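Local coordinates for cystathionine beta-lyases/cystathionine gamma-synthases (Corynebacterium glutamicum, PDB 5X5H), which probably catalyses the pyridoxal-phosphate-dependent joining of O-succinyl-L-homoserine and L-cysteine into L,L-cystathionine with release of succinate, a step of methionine biosynthesis, at residues Ala138-Lys141 with Asp142-Leu146; His292-Ala295 with Ala296-Met299; Ile369-Ile372 with Glu373-Leu376. All coordinates share one frame; numbering follows the deposited sequence.

Contact 1. Residues Ala138-Lys141 with Asp142-Leu146; sequences AAIK and DNTKL
Thr144 reaches back over the turn to Lys141 and makes the tight half of this contact. Its hydroxyl OG1 accepts the backbone N-H of Lys141, N to OG1 2.8 Å, with a nearly straight angle of 166° at the hydrogen. The chi1 of -60° sets OG1 beside its own backbone N and opposite the carbonyl carbon, which turns the hydroxyl toward Lys141. Thr144 CB lies 4.1 Å from CG2 of Ile140, the two side chains meeting at about a right angle. OG1 also bonds to ND1 of His99, so this buried hydroxyl has two partners. Thr144 N bonds to Lys141 O at 3.1 Å, although it sits well above the carbonyl plane, 69° out of it. That bond closes a turn from Lys141 to Thr144, type I by the backbone angles of Asp142 and Asn143, and the hydroxyl bond is added to it. The turn connects helix 133-139 to strand 144-150 in the alternating helix and strand order of the cofactor-binding domain; the strand lies in the seven-stranded sheet, between 175-179 and 99-103.

The looser side is built from polar and charged groups. Lys141 and Asn143 run side by side in the same direction, and the lysine CE passes 3.4 Å from Asn143 OD1, carbon alongside oxygen. Their ends converge on Glu124, which forms a salt bridge with Lys141 NZ and accepts a hydrogen bond from Asn143 ND2; ND2 also bonds to Gly97 O. Water 1 donates to Lys141 O at 3.0 Å and to Thr144 O at 2.7 Å, bridging the two carbonyls, while Asp142 lies exposed at the bend.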
# COMPACT_ATOMS: atom_id res chain seq x y z
N ALA A 138 38.78 -13.25 -27.84
CA ALA A 138 39.20 -14.65 -28.07
C ALA A 138 38.18 -15.67 -27.71
O ALA A 138 38.18 -16.79 -28.19
CB ALA A 138 40.54 -14.98 -27.32
N ALA A 139 37.26 -15.31 -26.79
CA ALA A 139 36.30 -16.21 -26.33
C ALA A 139 34.99 -16.31 -27.17
O ALA A 139 34.21 -17.23 -26.91
CB ALA A 139 35.92 -15.82 -24.92
N ILE A 140 34.83 -15.36 -28.06
CA ILE A 140 33.66 -15.33 -28.97
C ILE A 140 33.80 -16.46 -30.00
O ILE A 140 34.91 -16.54 -30.62
CB ILE A 140 33.54 -14.01 -29.67
CG1 ILE A 140 33.34 -12.83 -28.66
CG2 ILE A 140 32.42 -14.03 -30.73
CD1 ILE A 140 33.40 -11.47 -29.24
N LYS A 141 32.80 -17.32 -30.06
CA LYS A 141 32.70 -18.45 -31.01
C LYS A 141 31.52 -18.21 -31.97
O LYS A 141 30.79 -17.23 -31.84
CB LYS A 141 32.47 -19.74 -30.23
CG LYS A 141 33.44 -20.02 -29.08
CD LYS A 141 33.31 -21.39 -28.56
CE LYS A 141 31.98 -21.63 -27.88
NZ LYS A 141 31.77 -23.01 -27.46
N ASP A 142 31.37 -19.09 -32.93
CA ASP A 142 30.34 -18.90 -33.93
C ASP A 142 28.95 -19.02 -33.34
O ASP A 142 28.06 -18.33 -33.81
CB ASP A 142 30.53 -20.00 -34.95
CG ASP A 142 31.65 -19.69 -35.94
OD1 ASP A 142 32.19 -18.58 -35.99
OD2 ASP A 142 31.97 -20.61 -36.70
N ASN A 143 28.85 -19.73 -32.25
CA ASN A 143 27.59 -19.90 -31.52
C ASN A 143 27.36 -18.88 -30.36
O ASN A 143 26.38 -19.03 -29.65
CB ASN A 143 27.29 -21.29 -31.09
CG ASN A 143 28.21 -21.86 -30.05
OD1 ASN A 143 29.43 -21.44 -30.06
ND2 ASN A 143 27.76 -22.77 -29.16
N THR A 144 28.27 -17.95 -30.18
CA THR A 144 28.15 -16.93 -29.08
C THR A 144 27.02 -16.05 -29.47
O THR A 144 27.09 -15.36 -30.45
CB THR A 144 29.41 -16.14 -28.91
OG1 THR A 144 30.47 -17.09 -28.57
CG2 THR A 144 29.25 -15.14 -27.68
N LYS A 145 25.99 -15.97 -28.58
CA LYS A 145 24.86 -15.04 -28.77
C LYS A 145 24.81 -13.91 -27.79
O LYS A 145 24.15 -12.92 -28.01
CB LYS A 145 23.55 -15.85 -28.69
CG LYS A 145 23.41 -16.94 -29.71
CD LYS A 145 23.36 -16.36 -31.11
CE LYS A 145 22.75 -17.38 -32.05
NZ LYS A 145 23.77 -18.33 -32.23
N LEU A 146 25.64 -13.97 -26.74
CA LEU A 146 25.53 -13.01 -25.62
C LEU A 146 26.89 -12.80 -25.02
O LEU A 146 27.56 -13.78 -24.63
CB LEU A 146 24.56 -13.61 -24.60
CG LEU A 146 24.25 -12.72 -23.40
CD1 LEU A 146 23.75 -11.34 -23.73
CD2 LEU A 146 23.23 -13.51 -22.54
O HOH W 1 29.01 -14.85 -32.32

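Contact 2. Residues His292-Ala295 with Ala296-Met299; sequences HEVA and AKQM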
# COMPACT_ATOMS: atom_id res chain seq x y z
N HIS A 292 40.62 2.58 -13.98
CA HIS A 292 40.21 3.95 -13.61
C HIS A 292 40.01 4.88 -14.80
O HIS A 292 39.04 5.64 -14.89
CB HIS A 292 41.25 4.61 -12.62
CG HIS A 292 41.04 6.06 -12.41
ND1 HIS A 292 39.99 6.56 -11.67
CD2 HIS A 292 41.64 7.14 -12.97
CE1 HIS A 292 40.02 7.90 -11.71
NE2 HIS A 292 41.05 8.28 -12.47
N GLU A 293 40.92 4.88 -15.80
CA GLU A 293 40.83 5.74 -16.93
C GLU A 293 39.60 5.40 -17.82
O GLU A 293 38.96 6.34 -18.32
CB GLU A 293 42.17 5.76 -17.73
CG GLU A 293 43.27 6.33 -16.81
CD GLU A 293 43.46 7.85 -16.81
OE1 GLU A 293 44.43 8.31 -17.48
OE2 GLU A 293 42.71 8.58 -16.10
N VAL A 294 39.30 4.12 -17.92
CA VAL A 294 38.06 3.65 -18.63
C VAL A 294 36.86 4.16 -17.82
O VAL A 294 35.96 4.71 -18.44
CB VAL A 294 38.07 2.16 -18.79
CG1 VAL A 294 36.74 1.68 -19.36
CG2 VAL A 294 39.22 1.77 -19.79
N ALA A 295 36.91 4.04 -16.50
CA ALA A 295 35.75 4.49 -15.77
C ALA A 295 35.51 5.95 -15.94
O ALA A 295 34.40 6.40 -16.03
CB ALA A 295 35.91 4.19 -14.30
N ALA A 296 36.59 6.78 -15.93
CA ALA A 296 36.44 8.21 -15.98
C ALA A 296 35.91 8.61 -17.35
O ALA A 296 35.27 9.63 -17.38
CB ALA A 296 37.83 8.81 -15.71
N LYS A 297 36.11 7.83 -18.40
CA LYS A 297 35.53 8.17 -19.71
C LYS A 297 34.08 7.83 -19.83
O LYS A 297 33.36 8.56 -20.48
CB LYS A 297 36.31 7.65 -20.92
CG LYS A 297 36.54 6.20 -21.06
CD LYS A 297 37.19 5.89 -22.43
CE LYS A 297 37.01 4.43 -22.81
NZ LYS A 297 38.18 3.88 -23.56
N GLN A 298 33.63 6.77 -19.16
CA GLN A 298 32.29 6.27 -19.44
C GLN A 298 31.36 6.53 -18.25
O GLN A 298 30.13 6.30 -18.44
CB GLN A 298 32.31 4.81 -19.82
CG GLN A 298 32.70 3.82 -18.82
CD GLN A 298 32.88 2.38 -19.33
OE1 GLN A 298 33.01 2.11 -20.56
NE2 GLN A 298 32.96 1.48 -18.40
N MET A 299 31.82 6.97 -17.08
CA MET A 299 30.99 7.20 -15.91
C MET A 299 31.05 8.69 -15.55
O MET A 299 32.17 9.31 -15.53
CB MET A 299 31.46 6.43 -14.73
CG MET A 299 31.54 4.90 -14.90
SD MET A 299 32.06 3.98 -13.47
CE MET A 299 30.61 4.24 -12.40
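Val294 and Gln298, one helical turn apart, make a methyl-to-amide van der Waals contact along helix 292-298. Val294 CG1 lies 3.9 Å from both CD and NE2 of Gln298, the side chains crossing at a slant. The apolar contact joins Ala295 CB to Met299 SD, also at 3.9 Å; chi1 of -58° puts the methionine CG beside its own backbone N, CB and CG pass by Ala295 O, and SD runs on beside the alanine methyl.

Backbone bonds form the second group. Ala296 N to His292 O measures 2.9 Å, whereas Gln298 N to Val294 O stretches to 3.2 Å. Weak i to i+3 bonds accompany this series, from Lys297 N to Val294 O and from Gln298 N to Ala295 O. Met299, the first residue to leave helical torsions, still gives its N-H to Ala295 O at 2.8 Å.

The polar ends turn to other parts of the chain. Gln298 uses both amide atoms, NE2 on Thr160 O and OE1 on Ile162 N, and Lys297 NZ forms a salt bridge with Asp161. His292 ND1 bonds to Pro284 O. With both ends of its amide engaged, the buried Gln298 group has its rotation fixed, which implies a definite placement of the helix end against residues 160-162.

Contact 3. Residues Ile369-Ile372 with Glu373-Leu376; sequences IEDI and EDLL
The backbone enters helix 372-384 at Asp371, the N-cap residue, whose carbonyl O receives Leu375 N at 3.1 Å in the carbonyl plane and, more weakly, Asp374 N, while Leu376 N reaches Ile372 O at 2.8 Å in a nearly straight bond of 172°. The cap is made without the Asp371 side chain, which forms no capping bond. Its carboxylate instead runs alongside that of Asp374, their planes turned 78° apart, with OD2 of Asp371 4.2 Å from OD2 of Asp374. Such like charges would tend to repel, yet both oxygens accept hydrogen bonds from Thr12 of the second subunit, Asp371 from its N and Asp374 from its OG1. This helix start, following strand 362-366 of the five-stranded sheet, is thus part of a subunit interface. Glu370 contributes too, its OE2 bonding to His16 of that subunit and its OE1 to Ser338. Leu375 crosses Glu370 at about a right angle, bringing CD2 to 3.8 Å from OE1. Water 2 donates to both Asp371 OD1 and Glu373 OE1, bridging two acids whose oxygens stand 4.3 Å apart. A chi1 of -171° sets Ile372 CG1 beside its carbonyl carbon, on the side of Leu376, whose CD1 it meets at 3.7 Å in an apolar contact.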
# COMPACT_ATOMS: atom_id res chain seq x y z
N ILE A 369 23.50 7.88 2.32
CA ILE A 369 23.41 9.33 2.27
C ILE A 369 23.42 9.97 3.59
O ILE A 369 23.08 11.18 3.75
CB ILE A 369 22.29 9.90 1.34
CG1 ILE A 369 20.92 9.55 1.90
CG2 ILE A 369 22.44 9.37 -0.06
CD1 ILE A 369 19.78 10.19 1.11
N GLU A 370 23.78 9.27 4.65
CA GLU A 370 24.00 9.86 5.96
C GLU A 370 25.09 10.92 5.92
O GLU A 370 25.83 11.01 4.97
CB GLU A 370 24.34 8.76 7.04
CG GLU A 370 23.27 7.65 7.18
CD GLU A 370 23.61 6.39 6.40
OE1 GLU A 370 24.32 6.45 5.36
OE2 GLU A 370 23.06 5.33 6.76
N ASP A 371 25.17 11.66 7.02
CA ASP A 371 26.23 12.72 7.06
C ASP A 371 27.62 12.08 7.02
O ASP A 371 27.87 11.13 7.83
CB ASP A 371 26.02 13.60 8.30
CG ASP A 371 24.80 14.47 8.13
OD1 ASP A 371 24.92 15.51 7.50
OD2 ASP A 371 23.75 14.01 8.57
N ILE A 372 28.52 12.62 6.21
CA ILE A 372 29.88 12.06 6.12
C ILE A 372 30.59 12.04 7.41
O ILE A 372 31.34 11.11 7.64
CB ILE A 372 30.63 12.83 4.99
CG1 ILE A 372 32.00 12.10 4.71
CG2 ILE A 372 30.84 14.30 5.20
CD1 ILE A 372 31.92 10.69 4.30
N GLU A 373 30.43 13.05 8.24
CA GLU A 373 31.13 13.03 9.55
C GLU A 373 30.75 11.84 10.38
O GLU A 373 31.60 11.25 11.03
CB GLU A 373 30.88 14.28 10.38
CG GLU A 373 31.35 15.56 9.68
CD GLU A 373 30.36 16.18 8.64
OE1 GLU A 373 29.17 15.63 8.34
OE2 GLU A 373 30.88 17.15 7.96
N ASP A 374 29.50 11.44 10.36
CA ASP A 374 29.07 10.32 11.10
C ASP A 374 29.57 8.98 10.47
O ASP A 374 29.93 8.05 11.19
CB ASP A 374 27.53 10.26 11.18
CG ASP A 374 26.95 11.46 11.87
OD1 ASP A 374 27.56 12.03 12.83
OD2 ASP A 374 25.81 11.85 11.50
N LEU A 375 29.57 8.89 9.16
CA LEU A 375 30.09 7.65 8.48
C LEU A 375 31.60 7.57 8.73
O LEU A 375 32.08 6.48 9.00
CB LEU A 375 29.79 7.74 7.02
CG LEU A 375 28.30 7.57 6.65
CD1 LEU A 375 28.03 7.97 5.19
CD2 LEU A 375 27.75 6.20 7.03
N LEU A 376 32.35 8.67 8.60
CA LEU A 376 33.84 8.64 8.88
C LEU A 376 34.04 8.18 10.31
O LEU A 376 34.95 7.33 10.56
CB LEU A 376 34.45 9.99 8.65
CG LEU A 376 34.69 10.38 7.23
CD1 LEU A 376 34.90 11.86 7.05
CD2 LEU A 376 35.89 9.60 6.68
O HOH W 2 27.28 16.39 6.44

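Overall arrangement
From the N terminus the three contacts follow in series, each between adjoining segments, and none nests within or crosses another. Contact 1 closes the turn from helix 133-139 into strand 144-150 of the seven-stranded sheet. Contact 2 spans helix 292-298, which lies between strands 278-282 and 305-310 of the five-stranded sheet in chain order and meets residues 159-162. Contact 3 starts helix 372-384 after strand 362-366 and reaches the second subunit. Contact 2 has its centre 26 Å from each of the others, whereas contacts 1 and 3 lie on opposite sides of the chain centre, with nearest atoms about 31 Å apart.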